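Local coordinates for protein endoribonuclease PemK (Escherichia coli, PDB 1M1F) that acts as the toxin of a plasmid-encoded type II toxin-antitoxin system, probably as an RNA-cleaving endoribonuclease, and kills daughter cells that lose the plasmid, at residues V25-P30 and I80-R85; G70-D75 and N99-R104. All coordinates share one frame; numbering follows the deposited sequence.

Contact 1 (V25-P30 and I80-R85); sequences VLIVTP and IDMKAR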
ATOM      1  N   VAL A  25       2.085   3.076 -12.870  1.00  6.21           N
ATOM      2  CA  VAL A  25       1.664   2.316 -11.703  1.00  6.13           C
ATOM      3  C   VAL A  25       0.492   1.430 -12.111  1.00  6.18           C
ATOM      4  O   VAL A  25      -0.257   1.759 -13.038  1.00  6.83           O
ATOM      5  CB  VAL A  25       1.273   3.203 -10.487  1.00  6.09           C
ATOM      6  CG1 VAL A  25       2.407   4.139 -10.097  1.00  6.65           C
ATOM      7  CG2 VAL A  25       0.005   3.967 -10.754  1.00  6.51           C
ATOM      8  N   LEU A  26       0.356   0.292 -11.444  1.00  6.14           N
ATOM      9  CA  LEU A  26      -0.703  -0.671 -11.725  1.00  5.74           C
ATOM     10  C   LEU A  26      -1.764  -0.620 -10.640  1.00  5.83           C
ATOM     11  O   LEU A  26      -1.440  -0.738  -9.462  1.00  5.51           O
ATOM     12  CB  LEU A  26      -0.105  -2.077 -11.800  1.00  6.02           C
ATOM     13  CG  LEU A  26      -1.062  -3.241 -12.061  1.00  6.54           C
ATOM     14  CD1 LEU A  26      -1.733  -3.078 -13.419  1.00  8.29           C
ATOM     15  CD2 LEU A  26      -0.325  -4.562 -11.972  1.00  7.68           C
ATOM     16  N   ILE A  27      -3.026  -0.456 -11.025  1.00  6.17           N
ATOM     17  CA  ILE A  27      -4.116  -0.391 -10.055  1.00  7.00           C
ATOM     18  C   ILE A  27      -4.455  -1.780  -9.532  1.00  6.79           C
ATOM     19  O   ILE A  27      -4.714  -2.708 -10.293  1.00  7.30           O
ATOM     20  CB  ILE A  27      -5.356   0.309 -10.669  1.00  7.74           C
ATOM     21  CG1 ILE A  27      -4.993   1.761 -11.045  1.00 10.84           C
ATOM     22  CG2 ILE A  27      -6.541   0.265  -9.695  1.00  7.83           C
ATOM     23  CD1 ILE A  27      -6.140   2.644 -11.534  1.00 12.51           C
ATOM     24  N   VAL A  28      -4.433  -1.907  -8.211  1.00  6.50           N
ATOM     25  CA  VAL A  28      -4.710  -3.159  -7.505  1.00  7.30           C
ATOM     26  C   VAL A  28      -6.176  -3.329  -7.110  1.00  6.80           C
ATOM     27  O   VAL A  28      -6.707  -4.435  -7.140  1.00  7.52           O
ATOM     28  CB  VAL A  28      -3.849  -3.213  -6.207  1.00  7.70           C
ATOM     29  CG1 VAL A  28      -4.202  -4.401  -5.317  1.00  8.25           C
ATOM     30  CG2 VAL A  28      -2.369  -3.230  -6.564  1.00  8.36           C
ATOM     31  N   THR A  29      -6.815  -2.236  -6.712  1.00  6.96           N
ATOM     32  CA  THR A  29      -8.175  -2.286  -6.195  1.00  7.28           C
ATOM     33  C   THR A  29      -9.212  -2.240  -7.306  1.00  7.89           C
ATOM     34  O   THR A  29      -8.956  -1.691  -8.376  1.00  8.32           O
ATOM     35  CB  THR A  29      -8.392  -1.119  -5.213  1.00  6.98           C
ATOM     36  OG1 THR A  29      -7.644   0.025  -5.656  1.00  7.36           O
ATOM     37  CG2 THR A  29      -7.816  -1.435  -3.837  1.00  6.67           C
ATOM     38  N   PRO A  30     -10.397  -2.796  -7.050  1.00  8.96           N
ATOM     39  CA  PRO A  30     -11.453  -2.830  -8.071  1.00  9.91           C
ATOM     40  C   PRO A  30     -12.167  -1.508  -8.255  1.00  9.91           C
ATOM     41  O   PRO A  30     -12.102  -0.614  -7.418  1.00  9.26           O
ATOM     42  CB  PRO A  30     -12.450  -3.853  -7.540  1.00 11.07           C
ATOM     43  CG  PRO A  30     -12.159  -4.021  -6.113  1.00 11.13           C
ATOM     44  CD  PRO A  30     -10.812  -3.445  -5.797  1.00  9.19           C
ATOM     45  N   ILE A  80      -3.083   6.138  -3.303  1.00  6.58           N
ATOM     46  CA  ILE A  80      -2.877   7.492  -3.825  1.00  7.45           C
ATOM     47  C   ILE A  80      -4.161   8.121  -4.330  1.00  7.43           C
ATOM     48  O   ILE A  80      -5.087   7.441  -4.764  1.00  7.86           O
ATOM     49  CB  ILE A  80      -1.794   7.516  -4.960  1.00  7.34           C
ATOM     50  CG1 ILE A  80      -2.210   6.658  -6.159  1.00  7.70           C
ATOM     51  CG2 ILE A  80      -0.429   7.076  -4.418  1.00  8.15           C
ATOM     52  CD1 ILE A  80      -1.325   6.868  -7.395  1.00  7.99           C
ATOM     53  N   ASP A  81      -4.188   9.448  -4.268  1.00  7.89           N
ATOM     54  CA  ASP A  81      -5.286  10.206  -4.828  1.00  8.69           C
ATOM     55  C   ASP A  81      -4.891  10.459  -6.276  1.00  9.11           C
ATOM     56  O   ASP A  81      -4.182  11.413  -6.586  1.00  8.78           O
ATOM     57  CB  ASP A  81      -5.464  11.510  -4.062  1.00  8.94           C
ATOM     58  CG  ASP A  81      -6.696  12.267  -4.477  1.00  9.88           C
ATOM     59  OD1 ASP A  81      -7.143  12.115  -5.640  1.00 11.48           O
ATOM     60  OD2 ASP A  81      -7.272  13.042  -3.684  1.00 11.89           O
ATOM     61  N   MET A  82      -5.301   9.549  -7.154  1.00  9.30           N
ATOM     62  CA  MET A  82      -4.927   9.609  -8.566  1.00 10.06           C
ATOM     63  C   MET A  82      -5.379  10.894  -9.236  1.00 11.33           C
ATOM     64  O   MET A  82      -4.633  11.477 -10.018  1.00 11.57           O
ATOM     65  CB  MET A  82      -5.505   8.408  -9.315  1.00  9.77           C
ATOM     66  CG  MET A  82      -4.957   8.249 -10.732  1.00  9.55           C
ATOM     67  SD  MET A  82      -3.241   7.601 -10.831  1.00  4.22           S
ATOM     68  CE  MET A  82      -3.587   5.738 -10.565  1.00  8.39           C
ATOM     69  N   LYS A  83      -6.597  11.317  -8.922  1.00 12.34           N
ATOM     70  CA  LYS A  83      -7.157  12.527  -9.495  1.00 13.10           C
ATOM     71  C   LYS A  83      -6.364  13.749  -9.040  1.00 13.36           C
ATOM     72  O   LYS A  83      -5.936  14.560  -9.864  1.00 14.17           O
ATOM     73  CB  LYS A  83      -8.618  12.649  -9.120  1.00 13.94           C
ATOM     74  N   ALA A  84      -6.118  13.875  -7.738  1.00 13.39           N
ATOM     75  CA  ALA A  84      -5.352  15.016  -7.248  1.00 13.40           C
ATOM     76  C   ALA A  84      -3.955  15.037  -7.841  1.00 12.91           C
ATOM     77  O   ALA A  84      -3.415  16.101  -8.140  1.00 14.10           O
ATOM     78  CB  ALA A  84      -5.271  15.009  -5.733  1.00 13.76           C
ATOM     79  N   ARG A  85      -3.361  13.864  -8.023  1.00 12.21           N
ATOM     80  CA  ARG A  85      -2.020  13.798  -8.567  1.00 11.33           C
ATOM     81  C   ARG A  85      -1.968  13.974 -10.095  1.00 11.43           C
ATOM     82  O   ARG A  85      -0.891  14.086 -10.648  1.00 12.04           O
ATOM     83  CB  ARG A  85      -1.358  12.472  -8.183  1.00 11.07           C
ATOM     84  CG  ARG A  85      -0.926  12.394  -6.724  1.00 10.63           C
ATOM     85  CD  ARG A  85      -0.283  11.058  -6.308  1.00 10.00           C
ATOM     86  NE  ARG A  85       0.104  11.130  -4.905  1.00  9.48           N
ATOM     87  CZ  ARG A  85       1.263  11.588  -4.454  1.00  8.60           C
ATOM     88  NH1 ARG A  85       2.231  11.950  -5.284  1.00  9.54           N
ATOM     89  NH2 ARG A  85       1.463  11.682  -3.152  1.00  8.74           N
TER
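Met82 reaches from the short helix at about 82-85 into the core of the SH3-like barrel of the PemK/MazF fold, where its methyl meets Val25 and Ile27 on strand 22-27. The apolar part of the contact rests on that one methyl. Met82 CE lies 4.0 Å from Val25 CG2 and touches Ile27 CD1 at 4.1 Å, the two strand residues sharing a single carbon. Val25 and Met82 lie alongside each other, running antiparallel, whereas Ile27 meets the methionine at a slant with the far end of its longer branch. Bends at chi2 (75°) and chi3 (80°) fold the thioether chain and bring CE against both partners. No hydrogen bond joins the segments, and the backbones stay well separated, the nearest CA atoms, those of Ile27 and Ile80, being 10.1 Å apart. Trp7 of strand 5-10 packs against both Ile27 and Met82, and Met1 touches the same pair, so the N-terminal part of the chain also packs on the methionine.

Around 80-85 the polar groups bond within the segment, to the same chain and across the dimer interface. Arg85 NH1 reaches Ser10 O and Asp12 O. Arg85 also forms a salt bridge with Glu18 of the second subunit, whose carboxylate takes the backbone N-H of Asp81 as well, while Asp81 OD2 accepts from the backbone N of His17 of that subunit. Asp81 is thus both an intersubunit partner and the N-cap of its own helix. Its backbone O accepts from Arg85 N, and its other carboxylate oxygen, OD1, takes Ala84 N at 2.9 Å in a nearly straight bond (170°), the donor standing well above the carboxylate plane.

Contact 2 (G70-D75 and N99-R104); sequences GVVRCD and NEVLGR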
ATOM      1  N   GLY A  70       9.249  -3.158 -18.189  1.00  9.87           N
ATOM      2  CA  GLY A  70       9.806  -3.237 -16.855  1.00  9.35           C
ATOM      3  C   GLY A  70       9.192  -4.307 -15.995  1.00  8.71           C
ATOM      4  O   GLY A  70       8.757  -5.353 -16.484  1.00  8.80           O
ATOM      5  N   VAL A  71       9.192  -4.046 -14.693  1.00  8.22           N
ATOM      6  CA  VAL A  71       8.667  -4.994 -13.724  1.00  8.01           C
ATOM      7  C   VAL A  71       7.753  -4.275 -12.757  1.00  7.36           C
ATOM      8  O   VAL A  71       7.942  -3.086 -12.454  1.00  7.56           O
ATOM      9  CB  VAL A  71       9.800  -5.694 -12.921  1.00  8.49           C
ATOM     10  CG1 VAL A  71      10.704  -6.498 -13.847  1.00  9.54           C
ATOM     11  CG2 VAL A  71      10.629  -4.697 -12.124  1.00 10.01           C
ATOM     12  N   VAL A  72       6.762  -5.005 -12.272  1.00  6.70           N
ATOM     13  CA  VAL A  72       5.859  -4.490 -11.264  1.00  6.45           C
ATOM     14  C   VAL A  72       6.450  -4.800  -9.894  1.00  6.70           C
ATOM     15  O   VAL A  72       6.744  -5.956  -9.587  1.00  7.47           O
ATOM     16  CB  VAL A  72       4.473  -5.156 -11.362  1.00  6.39           C
ATOM     17  CG1 VAL A  72       3.523  -4.566 -10.315  1.00  6.80           C
ATOM     18  CG2 VAL A  72       3.904  -5.032 -12.767  1.00  7.39           C
ATOM     19  N   ARG A  73       6.619  -3.768  -9.072  1.00  6.88           N
ATOM     20  CA  ARG A  73       7.195  -3.930  -7.742  1.00  7.59           C
ATOM     21  C   ARG A  73       6.077  -4.160  -6.736  1.00  7.16           C
ATOM     22  O   ARG A  73       5.546  -3.213  -6.134  1.00  7.46           O
ATOM     23  CB  ARG A  73       8.046  -2.711  -7.388  1.00  8.47           C
ATOM     24  CG  ARG A  73       9.319  -2.616  -8.221  1.00 12.30           C
ATOM     25  CD  ARG A  73      10.350  -3.688  -7.889  1.00 15.76           C
ATOM     26  NE  ARG A  73      10.568  -3.814  -6.443  1.00 18.42           N
ATOM     27  CZ  ARG A  73      11.662  -3.407  -5.799  1.00 20.84           C
ATOM     28  NH1 ARG A  73      12.672  -2.857  -6.461  1.00 22.24           N
ATOM     29  NH2 ARG A  73      11.755  -3.567  -4.481  1.00 21.92           N
ATOM     30  N   CYS A  74       5.723  -5.428  -6.556  1.00  6.97           N
ATOM     31  CA  CYS A  74       4.576  -5.800  -5.741  1.00  7.74           C
ATOM     32  C   CYS A  74       4.804  -5.576  -4.261  1.00  7.66           C
ATOM     33  O   CYS A  74       3.860  -5.606  -3.474  1.00  9.67           O
ATOM     34  CB  CYS A  74       4.191  -7.259  -5.991  1.00  7.83           C
ATOM     35  SG  CYS A  74       3.793  -7.657  -7.702  1.00  9.95           S
ATOM     36  N   ASP A  75       6.059  -5.361  -3.889  1.00  7.25           N
ATOM     37  CA  ASP A  75       6.416  -5.077  -2.504  1.00  8.01           C
ATOM     38  C   ASP A  75       6.199  -3.619  -2.101  1.00  7.90           C
ATOM     39  O   ASP A  75       6.414  -3.289  -0.939  1.00  8.30           O
ATOM     40  CB  ASP A  75       7.860  -5.493  -2.196  1.00  8.82           C
ATOM     41  CG  ASP A  75       8.876  -4.967  -3.193  1.00 10.11           C
ATOM     42  OD1 ASP A  75       8.525  -4.579  -4.325  1.00 12.01           O
ATOM     43  OD2 ASP A  75      10.099  -4.949  -2.921  1.00 12.68           O
ATOM     44  N   ASN A  99      -3.191 -11.316 -11.955  1.00  7.87           N
ATOM     45  CA  ASN A  99      -3.320 -12.377 -10.969  1.00  8.55           C
ATOM     46  C   ASN A  99      -1.982 -12.726 -10.322  1.00  8.34           C
ATOM     47  O   ASN A  99      -1.928 -13.053  -9.139  1.00  8.44           O
ATOM     48  CB  ASN A  99      -4.004 -13.592 -11.577  1.00  9.10           C
ATOM     49  CG  ASN A  99      -5.455 -13.312 -11.936  1.00 10.03           C
ATOM     50  OD1 ASN A  99      -6.118 -12.477 -11.312  1.00 12.40           O
ATOM     51  ND2 ASN A  99      -5.964 -14.025 -12.943  1.00 12.98           N
ATOM     52  N   GLU A 100      -0.896 -12.660 -11.082  1.00  8.21           N
ATOM     53  CA  GLU A 100       0.423 -12.893 -10.499  1.00  8.44           C
ATOM     54  C   GLU A 100       0.739 -11.808  -9.454  1.00  7.29           C
ATOM     55  O   GLU A 100       1.283 -12.094  -8.376  1.00  7.52           O
ATOM     56  CB  GLU A 100       1.507 -12.937 -11.583  1.00  9.21           C
ATOM     57  CG  GLU A 100       2.772 -13.614 -11.092  1.00 13.42           C
ATOM     58  CD  GLU A 100       3.734 -14.018 -12.188  1.00 17.14           C
ATOM     59  OE1 GLU A 100       4.731 -14.689 -11.838  1.00 21.80           O
ATOM     60  OE2 GLU A 100       3.499 -13.699 -13.365  1.00 18.21           O
ATOM     61  N   VAL A 101       0.395 -10.559  -9.773  1.00  6.66           N
ATOM     62  CA  VAL A 101       0.585  -9.433  -8.859  1.00  6.40           C
ATOM     63  C   VAL A 101      -0.253  -9.612  -7.584  1.00  6.60           C
ATOM     64  O   VAL A 101       0.246  -9.445  -6.465  1.00  6.56           O
ATOM     65  CB  VAL A 101       0.270  -8.112  -9.587  1.00  6.46           C
ATOM     66  CG1 VAL A 101       0.191  -6.936  -8.632  1.00  7.07           C
ATOM     67  CG2 VAL A 101       1.329  -7.856 -10.637  1.00  6.62           C
ATOM     68  N   LEU A 102      -1.521  -9.960  -7.743  1.00  6.54           N
ATOM     69  CA  LEU A 102      -2.384 -10.218  -6.593  1.00  6.97           C
ATOM     70  C   LEU A 102      -1.815 -11.346  -5.727  1.00  7.25           C
ATOM     71  O   LEU A 102      -1.876 -11.281  -4.501  1.00  7.41           O
ATOM     72  CB  LEU A 102      -3.810 -10.538  -7.034  1.00  7.44           C
ATOM     73  CG  LEU A 102      -4.588  -9.408  -7.703  1.00  8.14           C
ATOM     74  CD1 LEU A 102      -5.906  -9.969  -8.194  1.00  9.20           C
ATOM     75  CD2 LEU A 102      -4.822  -8.223  -6.776  1.00  8.29           C
ATOM     76  N   GLY A 103      -1.270 -12.380  -6.359  1.00  7.47           N
ATOM     77  CA  GLY A 103      -0.648 -13.472  -5.634  1.00  7.63           C
ATOM     78  C   GLY A 103       0.509 -13.006  -4.770  1.00  7.65           C
ATOM     79  O   GLY A 103       0.646 -13.437  -3.627  1.00  8.26           O
ATOM     80  N   ARG A 104       1.361 -12.140  -5.311  1.00  7.94           N
ATOM     81  CA  ARG A 104       2.487 -11.622  -4.533  1.00  8.29           C
ATOM     82  C   ARG A 104       1.972 -10.793  -3.354  1.00  7.43           C
ATOM     83  O   ARG A 104       2.443 -10.946  -2.238  1.00  7.01           O
ATOM     84  CB  ARG A 104       3.429 -10.748  -5.372  1.00  9.12           C
ATOM     85  CG  ARG A 104       4.279 -11.419  -6.449  1.00 13.01           C
ATOM     86  CD  ARG A 104       4.642 -12.816  -6.218  1.00 15.88           C
ATOM     87  NE  ARG A 104       5.910 -13.142  -6.865  1.00 16.90           N
ATOM     88  CZ  ARG A 104       6.058 -13.995  -7.868  1.00 17.06           C
ATOM     89  NH1 ARG A 104       5.011 -14.615  -8.409  1.00 17.82           N
ATOM     90  NH2 ARG A 104       7.276 -14.218  -8.339  1.00 16.18           N
TER
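Cys74 points its thiol at Val101 on helix 95-106, with SG 3.8 Å from CG1 and equally close to CG2, so the sulfur rests against both branches of the valine. Chi1 of -58° turns SG opposite the carbonyl carbon of Cys74 and out to the helix. Val72, two residues earlier on the strand, crosses Val101 at about a right angle and touches it through CG1, 4.0 Å from Val101 CG2. That valine branch is therefore shared by the sulfur and the strand methyl. One helical turn on, Arg104 lays the base of its side chain against the cysteine, the two CB atoms of Cys74 and Arg104 only 3.6 Å apart. Its chain then bends at chi2 (-28°) and leads the guanidinium away, to the carbonyl O of Gly56 through NE and to a long salt bridge with Glu100, NH1 to OE1 3.4 Å.

Arg73 and Asp75 form a separate side-on pair within 70-75. NE and NH2 of Arg73 each address one carboxylate oxygen through its syn lone pair, nearly in the guanidinium plane, with Arg73 NH2 2.7 Å from Asp75 OD2. Apolar packing of the C-terminal helix against the antiparallel sheet, with the base of an arginine side chain taking part, is the helix-on-sheet arrangement of the PemK/MazF toxin fold.

Overall arrangement
From the N terminus the chain enters contact 1 on strand 22-27, passes through helix 31-37 and strands 41-46 and 58-60, and reaches the first half of contact 2 on strand 71-79. Contact 1 closes its loop at 80-85, directly after that strand; strand 88-92 and helix 95-106 follow, and 99-104 closes contact 2. The two loops therefore cross rather than nest. Their centres are about 15 Å apart, on opposite sides of the chain's centre, yet they meet: Leu26 packs on Val72 and Val101, and Val28 on Leu102. Together they tie the short helix and the C-terminal helix to one antiparallel sheet, and both touch the second subunit.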